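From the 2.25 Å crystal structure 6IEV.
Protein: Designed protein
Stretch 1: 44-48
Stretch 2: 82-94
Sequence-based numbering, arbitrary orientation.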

# COMPACT_ATOMS: atom_id res chain seq x y z
N VAL A 44 -17.49 -2.53 -8.25
CA VAL A 44 -17.49 -1.73 -9.46
C VAL A 44 -18.59 -2.27 -10.38
O VAL A 44 -18.65 -3.49 -10.63
N PHE A 45 -19.47 -1.39 -10.81
CA PHE A 45 -20.51 -1.71 -11.79
C PHE A 45 -20.06 -1.18 -13.14
O PHE A 45 -19.96 0.04 -13.32
N THR A 46 -19.85 -2.08 -14.11
CA THR A 46 -19.26 -1.71 -15.40
C THR A 46 -20.07 -2.29 -16.55
O THR A 46 -21.03 -3.04 -16.35
N LEU A 47 -19.65 -1.91 -17.75
CA LEU A 47 -20.04 -2.45 -19.04
C LEU A 47 -18.90 -3.28 -19.62
O LEU A 47 -17.74 -3.13 -19.19
N PRO A 48 -19.17 -4.19 -20.58
CA PRO A 48 -18.19 -5.24 -20.90
C PRO A 48 -16.81 -4.71 -21.26
O PRO A 48 -15.85 -4.96 -20.51
N GLU A 82 -30.75 -7.00 -12.60
CA GLU A 82 -31.29 -6.97 -11.24
C GLU A 82 -30.30 -6.34 -10.24
O GLU A 82 -30.71 -5.59 -9.34
N ALA A 83 -29.00 -6.61 -10.39
CA ALA A 83 -28.05 -5.95 -9.49
C ALA A 83 -27.95 -4.46 -9.80
O ALA A 83 -27.88 -3.63 -8.89
N ARG A 84 -27.98 -4.09 -11.09
CA ARG A 84 -28.00 -2.68 -11.46
C ARG A 84 -29.20 -1.96 -10.84
O ARG A 84 -29.08 -0.84 -10.33
N GLU A 85 -30.38 -2.57 -10.93
CA GLU A 85 -31.58 -1.96 -10.37
C GLU A 85 -31.50 -1.87 -8.85
O GLU A 85 -31.82 -0.83 -8.26
N TRP A 86 -31.06 -2.95 -8.20
CA TRP A 86 -31.09 -3.03 -6.74
C TRP A 86 -30.25 -1.93 -6.10
O TRP A 86 -30.63 -1.39 -5.06
N TYR A 87 -29.09 -1.66 -6.66
CA TYR A 87 -28.19 -0.64 -6.14
C TYR A 87 -28.39 0.72 -6.79
O TYR A 87 -27.59 1.63 -6.56
N ASN A 88 -29.44 0.88 -7.61
CA ASN A 88 -29.80 2.17 -8.18
C ASN A 88 -28.64 2.80 -8.95
O ASN A 88 -28.32 3.98 -8.78
N ILE A 89 -28.02 2.00 -9.81
CA ILE A 89 -26.87 2.47 -10.59
C ILE A 89 -27.39 3.24 -11.80
O ILE A 89 -28.05 2.67 -12.68
N THR A 90 -27.03 4.51 -11.88
CA THR A 90 -27.54 5.39 -12.92
C THR A 90 -26.54 5.64 -14.04
O THR A 90 -26.95 6.04 -15.13
N SER A 91 -25.25 5.39 -13.82
CA SER A 91 -24.27 5.45 -14.89
C SER A 91 -23.15 4.49 -14.57
O SER A 91 -22.96 4.09 -13.42
N VAL A 92 -22.40 4.10 -15.60
CA VAL A 92 -21.26 3.21 -15.41
C VAL A 92 -20.03 3.93 -15.95
O VAL A 92 -20.15 4.78 -16.84
N PRO A 93 -18.83 3.66 -15.41
CA PRO A 93 -18.67 2.80 -14.24
C PRO A 93 -19.01 3.54 -12.96
O PRO A 93 -18.86 4.75 -12.89
N THR A 94 -19.52 2.81 -11.98
CA THR A 94 -19.78 3.34 -10.65
C THR A 94 -19.20 2.39 -9.62
O THR A 94 -19.27 1.17 -9.78

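What does the helical part of stretch 2 offer to the strand? Mainly one small residue: Ala83, whose CA-to-CB bond points toward stretch 1. Its CB lies 4.4 Å from CE2 of Phe45, and its carbonyl O is 3.9 Å from that same CE2, so the helix backbone itself forms part of the wall around the ring. Glu82 and Glu85 are out of reach. Arg84 sets off sideways and its end leads away; its t, t, p chain folds back on its own stretch, where NH1 gives a weak hydrogen bond to Ile89 O at 2.5 Å. Trp86, with chi1 in t, also takes no part.

How is the Phe45 ring held once the helix ends? Tyr87, the first residue to leave helical geometry, points toward the strand with chi1 in m, and its CG comes within 3.8 Å of Phe45 CZ. The two rings meet obliquely, their planes at 45° and their centroids 5.7 Å apart, while Tyr87 OH finds its hydrogen-bonding partner elsewhere in the structure. Asn88 stays clear, but Ile89 turns in. With both chi angles in m, it sets CG1 over one face of the Phe45 ring, 3.7 Å from CD2 of Phe45 and almost on the ring normal, a CH-pi contact. Phe45, itself m at chi1 with chi2 at 81°, is buried among these residues and has by far the largest covered area of the contact.

Where does the packing move beyond the aromatic ring? After Thr90, which is out of reach, and Ser91, which points away, Val92 faces stretch 1 with chi1 in m. Its CG2 touches Leu47 CG at 3.7 Å, an apolar contact near the exposed end of the interface, and its CB sits 3.6 Å from Phe45 O. Pro93, which follows a cis peptide bond, points sideways; its CB lies 4.1 Å from CG2 of Thr46, and its CA approaches Phe45 O at 3.2 Å in a CA-H...O contact.

What fixes the register beneath these side chains? Thr94 pairs with Phe45 in an antiparallel bridge: Phe45 N donates to Thr94 O at 2.8 Å, nearly straight, and Thr94 N returns a bond to Phe45 O at 3.1 Å. Both side chains therefore lie on the same face of the sheet. Thr94, m at chi1, spends its hydroxyl within its own stretch, OG1 donating a very short 2.5 Å hydrogen bond to Ser91 O. The polar links between the stretches are thus backbone to backbone, and the side chains contribute apolar packing.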

# COMPACT_ATOMS: atom_id res chain seq x y z
CB VAL A 44 -16.11 -1.73 -10.14
CG1 VAL A 44 -15.75 -3.09 -10.69
CG2 VAL A 44 -16.09 -0.71 -11.25
CB PHE A 45 -21.85 -1.06 -11.41
CG PHE A 45 -22.46 -1.62 -10.16
CD1 PHE A 45 -22.03 -1.20 -8.90
CD2 PHE A 45 -23.48 -2.57 -10.24
CE1 PHE A 45 -22.60 -1.73 -7.75
CE2 PHE A 45 -24.05 -3.09 -9.10
CZ PHE A 45 -23.61 -2.68 -7.85
CB THR A 46 -17.82 -2.20 -15.55
OG1 THR A 46 -17.79 -3.63 -15.50
CG2 THR A 46 -16.95 -1.63 -14.47
CB LEU A 47 -20.45 -1.33 -19.99
CG LEU A 47 -21.90 -1.00 -19.66
CD1 LEU A 47 -22.48 0.07 -20.58
CD2 LEU A 47 -22.76 -2.27 -19.68
CB PRO A 48 -18.82 -5.97 -22.09
CG PRO A 48 -19.85 -5.02 -22.63
CD PRO A 48 -20.37 -4.33 -21.42
CB GLU A 82 -31.73 -8.40 -10.95
CG GLU A 82 -32.46 -8.68 -12.29
CD GLU A 82 -32.38 -10.15 -12.73
OE1 GLU A 82 -31.27 -10.48 -13.22
OE2 GLU A 82 -33.41 -10.82 -12.84
CB ALA A 83 -26.66 -6.60 -9.58
CB ARG A 84 -28.02 -2.51 -12.98
CG ARG A 84 -27.64 -1.09 -13.42
CD ARG A 84 -28.32 -0.70 -14.70
NE ARG A 84 -29.77 -0.78 -14.57
CZ ARG A 84 -30.53 0.13 -13.96
NH1 ARG A 84 -29.96 1.19 -13.41
NH2 ARG A 84 -31.85 -0.03 -13.90
CB GLU A 85 -32.83 -2.76 -10.79
CG GLU A 85 -33.27 -2.56 -12.25
CD GLU A 85 -34.25 -3.64 -12.73
OE1 GLU A 85 -34.81 -4.38 -11.88
OE2 GLU A 85 -34.46 -3.76 -13.96
CB TRP A 86 -30.58 -4.39 -6.28
CG TRP A 86 -30.63 -4.56 -4.80
CD1 TRP A 86 -29.70 -4.15 -3.88
CD2 TRP A 86 -31.68 -5.17 -4.06
NE1 TRP A 86 -30.11 -4.48 -2.61
CE2 TRP A 86 -31.33 -5.10 -2.70
CE3 TRP A 86 -32.89 -5.77 -4.42
CZ2 TRP A 86 -32.14 -5.63 -1.69
CZ3 TRP A 86 -33.69 -6.29 -3.43
CH2 TRP A 86 -33.31 -6.22 -2.08
CB TYR A 87 -26.74 -1.10 -6.30
CG TYR A 87 -26.37 -2.13 -5.27
CD1 TYR A 87 -26.69 -3.47 -5.46
CD2 TYR A 87 -25.71 -1.77 -4.10
CE1 TYR A 87 -26.37 -4.42 -4.51
CE2 TYR A 87 -25.38 -2.72 -3.15
CZ TYR A 87 -25.71 -4.04 -3.36
OH TYR A 87 -25.39 -4.99 -2.42
CB ASN A 88 -30.33 3.12 -7.10
CG ASN A 88 -31.83 3.04 -6.97
OD1 ASN A 88 -32.36 2.60 -5.94
ND2 ASN A 88 -32.55 3.42 -8.03
CB ILE A 89 -25.99 1.30 -11.05
CG1 ILE A 89 -25.52 0.46 -9.85
CG2 ILE A 89 -24.86 1.83 -11.91
CD1 ILE A 89 -24.77 1.27 -8.80
CB THR A 90 -27.94 6.74 -12.30
OG1 THR A 90 -26.77 7.37 -11.77
CG2 THR A 90 -28.92 6.52 -11.16
CB SER A 91 -23.74 6.87 -15.10
OG SER A 91 -23.43 7.49 -13.87
CB VAL A 92 -21.47 1.85 -16.09
CG1 VAL A 92 -22.78 1.21 -15.64
CG2 VAL A 92 -21.39 1.98 -17.60
CB PRO A 93 -17.18 2.43 -14.29
CG PRO A 93 -16.55 3.60 -14.95
CD PRO A 93 -17.54 4.07 -15.98
CB THR A 94 -21.28 3.54 -10.39
OG1 THR A 94 -21.79 4.51 -11.30
CG2 THR A 94 -21.53 4.04 -8.97